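Protein (CD58) (Homo sapiens, PDB 1CCZ) binds the T-cell adhesion receptor CD2 through the N-terminal of its two immunoglobulin-type domains. Local coordinates at residues S2-G7 / K87-V92; K24-K29 / Y75-P80; L122-G127 / M139-T144. One frame throughout, in Å; residues are numbered along the deposited sequence. Where two conformers were deposited one is given.

Contact 1. Residues S2-G7 / K87-V92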
loop_
_atom_site.group_PDB
_atom_site.type_symbol
_atom_site.label_atom_id
_atom_site.label_comp_id
_atom_site.label_asym_id
_atom_site.label_seq_id
_atom_site.Cartn_x
_atom_site.Cartn_y
_atom_site.Cartn_z
ATOM N N SER A 2 -0.556 15.660 -9.185
ATOM C CA SER A 2 0.025 14.316 -9.078
ATOM C C SER A 2 -0.251 13.808 -7.658
ATOM O O SER A 2 -0.187 14.576 -6.698
ATOM C CB SER A 2 1.534 14.362 -9.329
ATOM O OG SER A 2 1.982 13.183 -9.966
ATOM N N GLN A 3 -0.563 12.530 -7.510
ATOM C CA GLN A 3 -0.851 12.017 -6.183
ATOM C C GLN A 3 -0.455 10.569 -6.080
ATOM O O GLN A 3 -0.641 9.799 -7.028
ATOM C CB GLN A 3 -2.329 12.151 -5.879
ATOM C CG GLN A 3 -2.640 13.132 -4.799
ATOM C CD GLN A 3 -3.466 12.511 -3.691
ATOM O OE1 GLN A 3 -2.952 12.226 -2.614
ATOM N NE2 GLN A 3 -4.758 12.293 -3.952
ATOM N N GLN A 4 0.104 10.208 -4.926
ATOM C CA GLN A 4 0.530 8.839 -4.671
ATOM C C GLN A 4 -0.584 8.183 -3.877
ATOM O O GLN A 4 -0.996 8.709 -2.839
ATOM C CB GLN A 4 1.820 8.833 -3.865
ATOM C CG GLN A 4 2.965 9.518 -4.568
ATOM C CD GLN A 4 3.718 8.571 -5.477
ATOM O OE1 GLN A 4 3.743 8.744 -6.705
ATOM N NE2 GLN A 4 4.344 7.556 -4.880
ATOM N N ILE A 5 -1.085 7.053 -4.369
ATOM C CA ILE A 5 -2.173 6.358 -3.683
ATOM C C ILE A 5 -1.764 4.915 -3.418
ATOM O O ILE A 5 -1.210 4.239 -4.284
ATOM C CB ILE A 5 -3.499 6.393 -4.526
ATOM C CG1 ILE A 5 -3.845 7.837 -4.910
ATOM C CG2 ILE A 5 -4.650 5.807 -3.721
ATOM C CD1 ILE A 5 -4.468 8.636 -3.788
ATOM N N TYR A 6 -2.041 4.452 -2.207
ATOM C CA TYR A 6 -1.689 3.103 -1.808
ATOM C C TYR A 6 -2.923 2.279 -1.499
ATOM O O TYR A 6 -3.663 2.588 -0.575
ATOM C CB TYR A 6 -0.759 3.175 -0.593
ATOM C CG TYR A 6 0.475 3.994 -0.892
ATOM C CD1 TYR A 6 1.528 3.447 -1.627
ATOM C CD2 TYR A 6 0.553 5.341 -0.520
ATOM C CE1 TYR A 6 2.622 4.211 -2.001
ATOM C CE2 TYR A 6 1.649 6.122 -0.888
ATOM C CZ TYR A 6 2.682 5.554 -1.636
ATOM O OH TYR A 6 3.756 6.328 -2.057
ATOM N N GLY A 7 -3.150 1.236 -2.286
ATOM C CA GLY A 7 -4.314 0.407 -2.055
ATOM C C GLY A 7 -3.929 -1.008 -1.694
ATOM O O GLY A 7 -2.778 -1.405 -1.858
ATOM N N LYS A 87 -3.132 13.559 -12.276
ATOM C CA LYS A 87 -2.405 12.297 -12.325
ATOM C C LYS A 87 -2.382 11.653 -10.958
ATOM O O LYS A 87 -2.211 12.331 -9.948
ATOM C CB LYS A 87 -0.973 12.528 -12.801
ATOM C CG LYS A 87 -0.811 12.522 -14.312
ATOM C CD LYS A 87 0.028 13.710 -14.793
ATOM C CE LYS A 87 1.536 13.413 -14.732
ATOM N NZ LYS A 87 2.212 13.837 -13.441
ATOM N N PHE A 88 -2.576 10.337 -10.937
ATOM C CA PHE A 88 -2.573 9.576 -9.695
ATOM C C PHE A 88 -1.776 8.316 -9.939
ATOM O O PHE A 88 -2.065 7.603 -10.904
ATOM C CB PHE A 88 -3.992 9.153 -9.302
ATOM C CG PHE A 88 -4.882 10.286 -8.907
ATOM C CD1 PHE A 88 -5.500 11.077 -9.875
ATOM C CD2 PHE A 88 -5.121 10.562 -7.566
ATOM C CE1 PHE A 88 -6.345 12.126 -9.509
ATOM C CE2 PHE A 88 -5.968 11.610 -7.184
ATOM C CZ PHE A 88 -6.582 12.393 -8.158
ATOM N N PHE A 89 -0.752 8.045 -9.126
ATOM C CA PHE A 89 -0.045 6.779 -9.306
ATOM C C PHE A 89 -0.479 5.887 -8.152
ATOM O O PHE A 89 -0.307 6.204 -6.970
ATOM C CB PHE A 89 1.497 6.911 -9.417
ATOM C CG PHE A 89 1.927 8.220 -10.072
ATOM C CD1 PHE A 89 1.566 9.431 -9.506
ATOM C CD2 PHE A 89 2.555 8.243 -11.315
ATOM C CE1 PHE A 89 1.805 10.620 -10.164
ATOM C CE2 PHE A 89 2.796 9.427 -11.974
ATOM C CZ PHE A 89 2.417 10.618 -11.402
ATOM N N LEU A 90 -1.127 4.799 -8.536
ATOM C CA LEU A 90 -1.666 3.840 -7.603
ATOM C C LEU A 90 -0.743 2.642 -7.454
ATOM O O LEU A 90 -0.310 2.049 -8.445
ATOM C CB LEU A 90 -3.042 3.370 -8.097
ATOM C CG LEU A 90 -3.648 2.136 -7.413
ATOM C CD1 LEU A 90 -4.087 2.518 -6.006
ATOM C CD2 LEU A 90 -4.825 1.588 -8.226
ATOM N N TYR A 91 -0.431 2.305 -6.204
ATOM C CA TYR A 91 0.377 1.128 -5.914
ATOM C C TYR A 91 -0.582 0.183 -5.201
ATOM O O TYR A 91 -1.380 0.618 -4.363
ATOM C CB TYR A 91 1.549 1.491 -5.010
ATOM C CG TYR A 91 2.447 2.521 -5.630
ATOM C CD1 TYR A 91 3.414 2.149 -6.564
ATOM C CD2 TYR A 91 2.282 3.883 -5.347
ATOM C CE1 TYR A 91 4.199 3.108 -7.222
ATOM C CE2 TYR A 91 3.061 4.861 -5.999
ATOM C CZ TYR A 91 4.018 4.464 -6.942
ATOM O OH TYR A 91 4.768 5.406 -7.638
ATOM N N VAL A 92 -0.536 -1.097 -5.560
ATOM C CA VAL A 92 -1.404 -2.103 -4.945
ATOM C C VAL A 92 -0.529 -3.040 -4.109
ATOM O O VAL A 92 0.312 -3.781 -4.635
ATOM C CB VAL A 92 -2.155 -2.913 -6.006
ATOM C CG1 VAL A 92 -2.978 -3.995 -5.336
ATOM C CG2 VAL A 92 -3.045 -1.973 -6.839
#
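Gln4 to Gly7 pair in parallel with Phe89 to Val92, joining the first and last strands of the N-terminal immunoglobulin V-type domain at one edge of its larger sheet. Four backbone hydrogen bonds hold the strands together. Phe89 N donates to Gln3 O at 2.7 Å and Ile5 N to Phe89 O. Tyr91 N then donates to Ile5 O, and Gly7 N to Tyr91 O at 2.8 Å, almost straight at 179°.

On one face Tyr6 and Tyr91 lie side by side and point the same way. Their planes are 18° apart, but the rings are slid past each other and barely overlap, with centroids 5.4 Å apart. Tyr6 CE1 comes 3.4 Å from Tyr91 CD2. Gln4 bends at chi2 (-87°), and its NE2 donates to Tyr6 OH at 3.1 Å. The same NE2 lies obliquely to the Tyr91 ring, 3.2 Å from CE2.

On the other face Ile5 splits its contacts. CG1 meets the edge of the Phe88 ring at CD2, and CG2 meets Leu90 CD1. The Gln3 amide lies beside Phe88. The face of Gln4, Tyr6 and Tyr91 thus combines rings with an amide, while Ile5 and Leu90 pack on Val13 and Phe15 of strand 13-15 inside the domain.

Contact 2. Residues K24-K29 / Y75-P80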
loop_
_atom_site.group_PDB
_atom_site.type_symbol
_atom_site.label_atom_id
_atom_site.label_comp_id
_atom_site.label_asym_id
_atom_site.label_seq_id
_atom_site.Cartn_x
_atom_site.Cartn_y
_atom_site.Cartn_z
ATOM N N LYS A 24 -19.263 18.183 -16.709
ATOM C CA LYS A 24 -20.334 17.718 -17.572
ATOM C C LYS A 24 -19.896 16.351 -18.051
ATOM O O LYS A 24 -20.689 15.420 -18.118
ATOM C CB LYS A 24 -20.540 18.638 -18.774
ATOM C CG LYS A 24 -21.752 19.531 -18.655
ATOM C CD LYS A 24 -21.396 20.772 -17.852
ATOM C CE LYS A 24 -22.608 21.366 -17.140
ATOM N NZ LYS A 24 -23.863 21.321 -17.967
ATOM N N GLU A 25 -18.619 16.239 -18.394
ATOM C CA GLU A 25 -18.061 14.987 -18.863
ATOM C C GLU A 25 -16.705 14.773 -18.207
ATOM O O GLU A 25 -16.055 15.727 -17.788
ATOM C CB GLU A 25 -17.912 15.007 -20.380
ATOM C CG GLU A 25 -19.222 15.255 -21.107
ATOM C CD GLU A 25 -19.032 15.343 -22.606
ATOM O OE1 GLU A 25 -18.612 16.420 -23.097
ATOM O OE2 GLU A 25 -19.289 14.333 -23.299
ATOM N N VAL A 26 -16.293 13.512 -18.097
ATOM C CA VAL A 26 -15.011 13.186 -17.485
ATOM C C VAL A 26 -14.509 11.887 -18.064
ATOM O O VAL A 26 -15.292 10.999 -18.373
ATOM C CB VAL A 26 -15.113 13.064 -15.926
ATOM C CG1 VAL A 26 -16.024 11.951 -15.538
ATOM C CG2 VAL A 26 -13.759 12.786 -15.347
ATOM N N LEU A 27 -13.202 11.784 -18.242
ATOM C CA LEU A 27 -12.604 10.570 -18.776
ATOM C C LEU A 27 -11.404 10.164 -17.891
ATOM O O LEU A 27 -10.577 11.014 -17.518
ATOM C CB LEU A 27 -12.125 10.804 -20.211
ATOM C CG LEU A 27 -11.389 9.655 -20.903
ATOM C CD1 LEU A 27 -12.299 8.445 -21.022
ATOM C CD2 LEU A 27 -10.947 10.093 -22.281
ATOM N N TRP A 28 -11.335 8.875 -17.543
ATOM C CA TRP A 28 -10.248 8.353 -16.732
ATOM C C TRP A 28 -9.484 7.354 -17.562
ATOM O O TRP A 28 -10.083 6.485 -18.235
ATOM C CB TRP A 28 -10.776 7.655 -15.488
ATOM C CG TRP A 28 -11.079 8.603 -14.396
ATOM C CD1 TRP A 28 -12.290 9.164 -14.111
ATOM C CD2 TRP A 28 -10.162 9.093 -13.402
ATOM N NE1 TRP A 28 -12.188 9.966 -13.001
ATOM C CE2 TRP A 28 -10.895 9.942 -12.545
ATOM C CE3 TRP A 28 -8.795 8.893 -13.155
ATOM C CZ2 TRP A 28 -10.309 10.595 -11.453
ATOM C CZ3 TRP A 28 -8.212 9.545 -12.069
ATOM C CH2 TRP A 28 -8.971 10.384 -11.232
ATOM N N LYS A 29 -8.157 7.489 -17.527
ATOM C CA LYS A 29 -7.284 6.595 -18.264
ATOM C C LYS A 29 -6.258 5.982 -17.325
ATOM O O LYS A 29 -5.864 6.604 -16.337
ATOM C CB LYS A 29 -6.557 7.349 -19.375
ATOM C CG LYS A 29 -7.417 7.687 -20.579
ATOM C CD LYS A 29 -6.682 8.648 -21.499
ATOM C CE LYS A 29 -7.404 8.824 -22.835
ATOM N NZ LYS A 29 -6.720 9.828 -23.709
ATOM N N TYR A 75 -2.787 6.770 -13.395
ATOM C CA TYR A 75 -4.123 7.038 -13.907
ATOM C C TYR A 75 -4.220 8.539 -14.084
ATOM O O TYR A 75 -3.677 9.313 -13.281
ATOM C CB TYR A 75 -5.199 6.577 -12.924
ATOM C CG TYR A 75 -5.312 5.078 -12.773
ATOM C CD1 TYR A 75 -4.312 4.341 -12.113
ATOM C CD2 TYR A 75 -6.419 4.389 -13.277
ATOM C CE1 TYR A 75 -4.416 2.951 -11.955
ATOM C CE2 TYR A 75 -6.534 3.003 -13.125
ATOM C CZ TYR A 75 -5.526 2.295 -12.460
ATOM O OH TYR A 75 -5.650 0.940 -12.285
ATOM N N GLU A 76 -4.917 8.945 -15.142
ATOM C CA GLU A 76 -5.084 10.359 -15.440
ATOM C C GLU A 76 -6.561 10.688 -15.697
ATOM O O GLU A 76 -7.279 9.930 -16.351
ATOM C CB GLU A 76 -4.230 10.726 -16.665
ATOM C CG GLU A 76 -2.852 10.065 -16.686
ATOM C CD GLU A 76 -2.848 8.685 -17.354
ATOM O OE1 GLU A 76 -3.703 8.446 -18.234
ATOM O OE2 GLU A 76 -1.990 7.832 -17.007
ATOM N N MET A 77 -7.002 11.814 -15.159
ATOM C CA MET A 77 -8.369 12.268 -15.330
ATOM C C MET A 77 -8.400 13.473 -16.241
ATOM O O MET A 77 -7.578 14.372 -16.093
ATOM C CB MET A 77 -8.955 12.690 -13.986
ATOM C CG MET A 77 -10.446 12.971 -14.025
ATOM S SD MET A 77 -10.871 14.627 -13.436
ATOM C CE MET A 77 -10.442 15.561 -14.903
ATOM N N GLU A 78 -9.321 13.502 -17.191
ATOM C CA GLU A 78 -9.429 14.684 -18.027
ATOM C C GLU A 78 -10.875 15.065 -18.162
ATOM O O GLU A 78 -11.759 14.195 -18.181
ATOM C CB GLU A 78 -8.819 14.481 -19.404
ATOM C CG GLU A 78 -9.134 13.200 -20.063
ATOM C CD GLU A 78 -8.566 13.171 -21.460
ATOM O OE1 GLU A 78 -9.030 13.981 -22.284
ATOM O OE2 GLU A 78 -7.656 12.359 -21.743
ATOM N N SER A 79 -11.105 16.372 -18.225
ATOM C CA SER A 79 -12.441 16.942 -18.359
ATOM C C SER A 79 -12.275 18.167 -19.257
ATOM O O SER A 79 -11.288 18.884 -19.128
ATOM C CB SER A 79 -12.966 17.351 -16.994
ATOM O OG SER A 79 -14.363 17.558 -17.052
ATOM N N PRO A 80 -13.241 18.432 -20.166
ATOM C CA PRO A 80 -13.141 19.581 -21.076
ATOM C C PRO A 80 -12.817 20.941 -20.472
ATOM O O PRO A 80 -11.976 21.659 -21.011
ATOM C CB PRO A 80 -14.480 19.580 -21.807
ATOM C CG PRO A 80 -14.933 18.159 -21.741
ATOM C CD PRO A 80 -14.490 17.683 -20.386
#
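Trp28 and Met77 meet at the centre of the N-terminal V-type domain, where strands C and F of the immunoglobulin fold run antiparallel. Trp28 is the core tryptophan of strand C. Met77 stands where many immunoglobulin domains have the strand F cysteine of their intersheet disulfide.

Met77 covers one face of the indole. Its CB sits 3.4 Å from the centroid of the Trp28 six-membered ring, 8° off the normal, in a CH-pi contact. Met77 CG lies anti to the backbone N (chi1 -171°), which brings it to 3.4 Å from Trp28 CE2. The Met77 sulfur is farther and oblique, SD being 5.2 Å from the same centroid. Val26 crosses Met77 at about a right angle, and Val26 CG2 touches Met77 CG at 3.6 Å. Trp28 NE1 is satisfied by Gly60 O. Two residues earlier in strand F, Tyr75 bonds through OH to Asp71 O, as in the tyrosine corner of Greek key proteins.

The backbones are joined at two hydrogen-bonded pairs, Leu27 with Glu78 and Lys29 with Glu76. Beyond them Ser79 OG donates to Glu25 O at 2.6 Å, nearly along the C=O axis (171°).

The other face is charged. Lys29 is extended beyond CG and crosses Glu78 obliquely, and Lys29 NZ forms a salt bridge with Glu78 OE2 at 3.3 Å, its hydrogen bond being weak. The Glu78 chain also runs beside Leu27, with Glu78 CG 3.8 Å from Leu27 CB.

Apolar contact therefore fills the inner face, in a domain whose sequence has no cysteine to form a disulfide. The charged outer face is consistent with the CD2-binding face of this domain, which in this family is formed by the sheet that includes strands C and F.

Contact 3. Residues L122-G127 / M139-T144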
loop_
_atom_site.group_PDB
_atom_site.type_symbol
_atom_site.label_atom_id
_atom_site.label_comp_id
_atom_site.label_asym_id
_atom_site.label_seq_id
_atom_site.Cartn_x
_atom_site.Cartn_y
_atom_site.Cartn_z
ATOM N N LEU A 122 11.232 -4.443 7.930
ATOM C CA LEU A 122 11.183 -5.059 9.252
ATOM C C LEU A 122 11.901 -4.070 10.176
ATOM O O LEU A 122 12.956 -3.522 9.814
ATOM C CB LEU A 122 11.922 -6.398 9.250
ATOM C CG LEU A 122 11.202 -7.550 8.536
ATOM C CD1 LEU A 122 12.074 -8.799 8.597
ATOM C CD2 LEU A 122 9.831 -7.802 9.185
ATOM N N LYS A 123 11.329 -3.822 11.350
ATOM C CA LYS A 123 11.927 -2.905 12.312
ATOM C C LYS A 123 12.108 -3.651 13.629
ATOM O O LYS A 123 11.179 -4.310 14.097
ATOM C CB LYS A 123 11.011 -1.712 12.504
ATOM C CG LYS A 123 10.763 -0.971 11.222
ATOM C CD LYS A 123 9.751 0.106 11.456
ATOM C CE LYS A 123 10.348 1.468 11.182
ATOM N NZ LYS A 123 9.921 2.026 9.847
ATOM N N LEU A 124 13.299 -3.567 14.219
ATOM C CA LEU A 124 13.568 -4.271 15.468
ATOM C C LEU A 124 13.758 -3.331 16.652
ATOM O O LEU A 124 14.424 -2.294 16.541
ATOM C CB LEU A 124 14.800 -5.152 15.310
ATOM C CG LEU A 124 15.138 -6.096 16.461
ATOM C CD1 LEU A 124 14.091 -7.176 16.594
ATOM C CD2 LEU A 124 16.504 -6.706 16.204
ATOM N N TYR A 125 13.159 -3.705 17.783
ATOM C CA TYR A 125 13.247 -2.936 19.027
ATOM C C TYR A 125 13.596 -3.836 20.209
ATOM O O TYR A 125 13.252 -5.012 20.223
ATOM C CB TYR A 125 11.916 -2.253 19.331
ATOM C CG TYR A 125 11.356 -1.457 18.185
ATOM C CD1 TYR A 125 10.677 -2.086 17.139
ATOM C CD2 TYR A 125 11.472 -0.066 18.158
ATOM C CE1 TYR A 125 10.114 -1.343 16.090
ATOM C CE2 TYR A 125 10.921 0.689 17.118
ATOM C CZ TYR A 125 10.240 0.042 16.093
ATOM O OH TYR A 125 9.666 0.778 15.088
ATOM N N GLN A 126 14.315 -3.295 21.182
ATOM C CA GLN A 126 14.629 -4.050 22.396
ATOM C C GLN A 126 14.396 -3.008 23.461
ATOM O O GLN A 126 15.101 -2.000 23.517
ATOM C CB GLN A 126 16.065 -4.540 22.459
ATOM C CG GLN A 126 16.365 -5.146 23.820
ATOM C CD GLN A 126 17.630 -5.946 23.824
ATOM O OE1 GLN A 126 18.634 -5.529 23.251
ATOM N NE2 GLN A 126 17.607 -7.106 24.469
ATOM N N GLY A 127 13.389 -3.236 24.294
ATOM C CA GLY A 127 13.061 -2.242 25.286
ATOM C C GLY A 127 12.434 -1.109 24.495
ATOM O O GLY A 127 11.648 -1.342 23.567
ATOM N N MET A 139 15.657 -10.345 8.666
ATOM C CA MET A 139 16.622 -9.412 9.248
ATOM C C MET A 139 17.222 -10.061 10.466
ATOM O O MET A 139 16.496 -10.574 11.295
ATOM C CB MET A 139 15.904 -8.141 9.682
ATOM C CG MET A 139 16.783 -7.128 10.420
ATOM S SD MET A 139 15.902 -5.542 10.669
ATOM C CE MET A 139 14.713 -6.044 11.871
ATOM N N SER A 140 18.541 -10.043 10.584
ATOM C CA SER A 140 19.190 -10.648 11.738
ATOM C C SER A 140 19.907 -9.597 12.558
ATOM O O SER A 140 20.220 -8.518 12.057
ATOM C CB SER A 140 20.161 -11.716 11.280
ATOM O OG SER A 140 19.434 -12.793 10.712
ATOM N N TYR A 141 20.171 -9.909 13.819
ATOM C CA TYR A 141 20.822 -8.951 14.695
ATOM C C TYR A 141 21.579 -9.685 15.786
ATOM O O TYR A 141 21.043 -10.598 16.414
ATOM C CB TYR A 141 19.765 -8.017 15.303
ATOM C CG TYR A 141 20.259 -7.181 16.458
ATOM C CD1 TYR A 141 20.839 -5.921 16.250
ATOM C CD2 TYR A 141 20.140 -7.642 17.769
ATOM C CE1 TYR A 141 21.285 -5.149 17.329
ATOM C CE2 TYR A 141 20.579 -6.884 18.842
ATOM C CZ TYR A 141 21.148 -5.643 18.622
ATOM O OH TYR A 141 21.556 -4.905 19.716
ATOM N N GLN A 142 22.834 -9.296 15.991
ATOM C CA GLN A 142 23.663 -9.912 17.023
ATOM C C GLN A 142 23.425 -9.092 18.291
ATOM O O GLN A 142 23.755 -7.904 18.337
ATOM C CB GLN A 142 25.126 -9.864 16.600
ATOM C CG GLN A 142 25.644 -11.180 16.046
ATOM C CD GLN A 142 26.987 -11.552 16.655
ATOM O OE1 GLN A 142 27.878 -10.700 16.772
ATOM N NE2 GLN A 142 27.141 -12.808 17.052
ATOM N N TRP A 143 22.832 -9.704 19.315
ATOM C CA TRP A 143 22.537 -8.927 20.507
ATOM C C TRP A 143 23.715 -8.711 21.454
ATOM O O TRP A 143 24.669 -9.494 21.501
ATOM C CB TRP A 143 21.324 -9.516 21.260
ATOM C CG TRP A 143 21.544 -10.855 21.921
ATOM C CD1 TRP A 143 22.217 -11.096 23.096
ATOM C CD2 TRP A 143 21.064 -12.131 21.465
ATOM N NE1 TRP A 143 22.187 -12.437 23.396
ATOM C CE2 TRP A 143 21.489 -13.101 22.418
ATOM C CE3 TRP A 143 20.320 -12.550 20.351
ATOM C CZ2 TRP A 143 21.196 -14.468 22.289
ATOM C CZ3 TRP A 143 20.024 -13.908 20.221
ATOM C CH2 TRP A 143 20.464 -14.853 21.189
ATOM N N THR A 144 23.640 -7.620 22.198
ATOM C CA THR A 144 24.682 -7.290 23.148
ATOM C C THR A 144 24.168 -7.597 24.547
ATOM O O THR A 144 24.950 -7.899 25.441
ATOM C CB THR A 144 25.069 -5.804 23.037
ATOM O OG1 THR A 144 24.017 -4.973 23.560
ATOM C CG2 THR A 144 25.308 -5.443 21.586
HETATM O O HOH W 1 21.001 -6.053 22.330
#
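Met139 reaches across to Leu122 and Leu124 through its terminal methyl. Met139 CE lies 3.6 Å from Leu124 CB and 3.8 Å from Leu122 CB. The chain is anti at chi1 and chi2 and turns only at chi3 (70°), which sets CE against the 122-126 strand. Met139 SD is 3.7 Å from Leu122 O. The side chains of Leu122 and Met139 slide past each other in opposite directions, Leu122 CD1 coming beside Met139 CB.

Leu124 also meets Tyr141, crossing it at about a right angle. Leu124 CD2 touches Tyr141 CB at 3.6 Å and approaches the ring obliquely.

At the far end a water bridges the segments. The water lies at the edge of the Tyr141 ring, in its plane, 2.9 Å from Tyr141 OH. The water donates to Gln126 OE1 at 2.6 Å and accepts from Thr144 N at 3.1 Å. Gln126 NE2 is held by Asn145 O and Ala148 O, which helps fix the amide that faces the water.

Farther out, Leu131 packs on Tyr141, and Arg132 touches Met139. Leu122 rests on Ala154 and on Cys112, whose disulfide to Cys152 links the two sheets of the domain.

The two strands belong to the two facing sheets of this C2-type immunoglobulin domain. Their axes come no closer than 8.7 Å. Strand 121-126 lies between 129-134 and 150-156, while 138-142 is an outermost strand, beside 109-113.

Contacts 1 and 2 belong to one sheet of the N-terminal domain, on neighbouring strands 86-93 and 73-78. They touch directly: Phe88 packs on Trp28, and Leu90 on Tyr75. Contact 2 is also nested within the chain loop that contact 1 closes. Both are partly buried strand pairs built on backbone hydrogen bonds, but contact 1 is parallel at the sheet edge and contact 2 antiparallel in its interior. Only contact 2 has a salt bridge across its strands. Contact 3 lies in the second domain, its centre about 48 Å from that of contact 2. It is buried and joins two sheets by side chains and a water instead of backbone bonds.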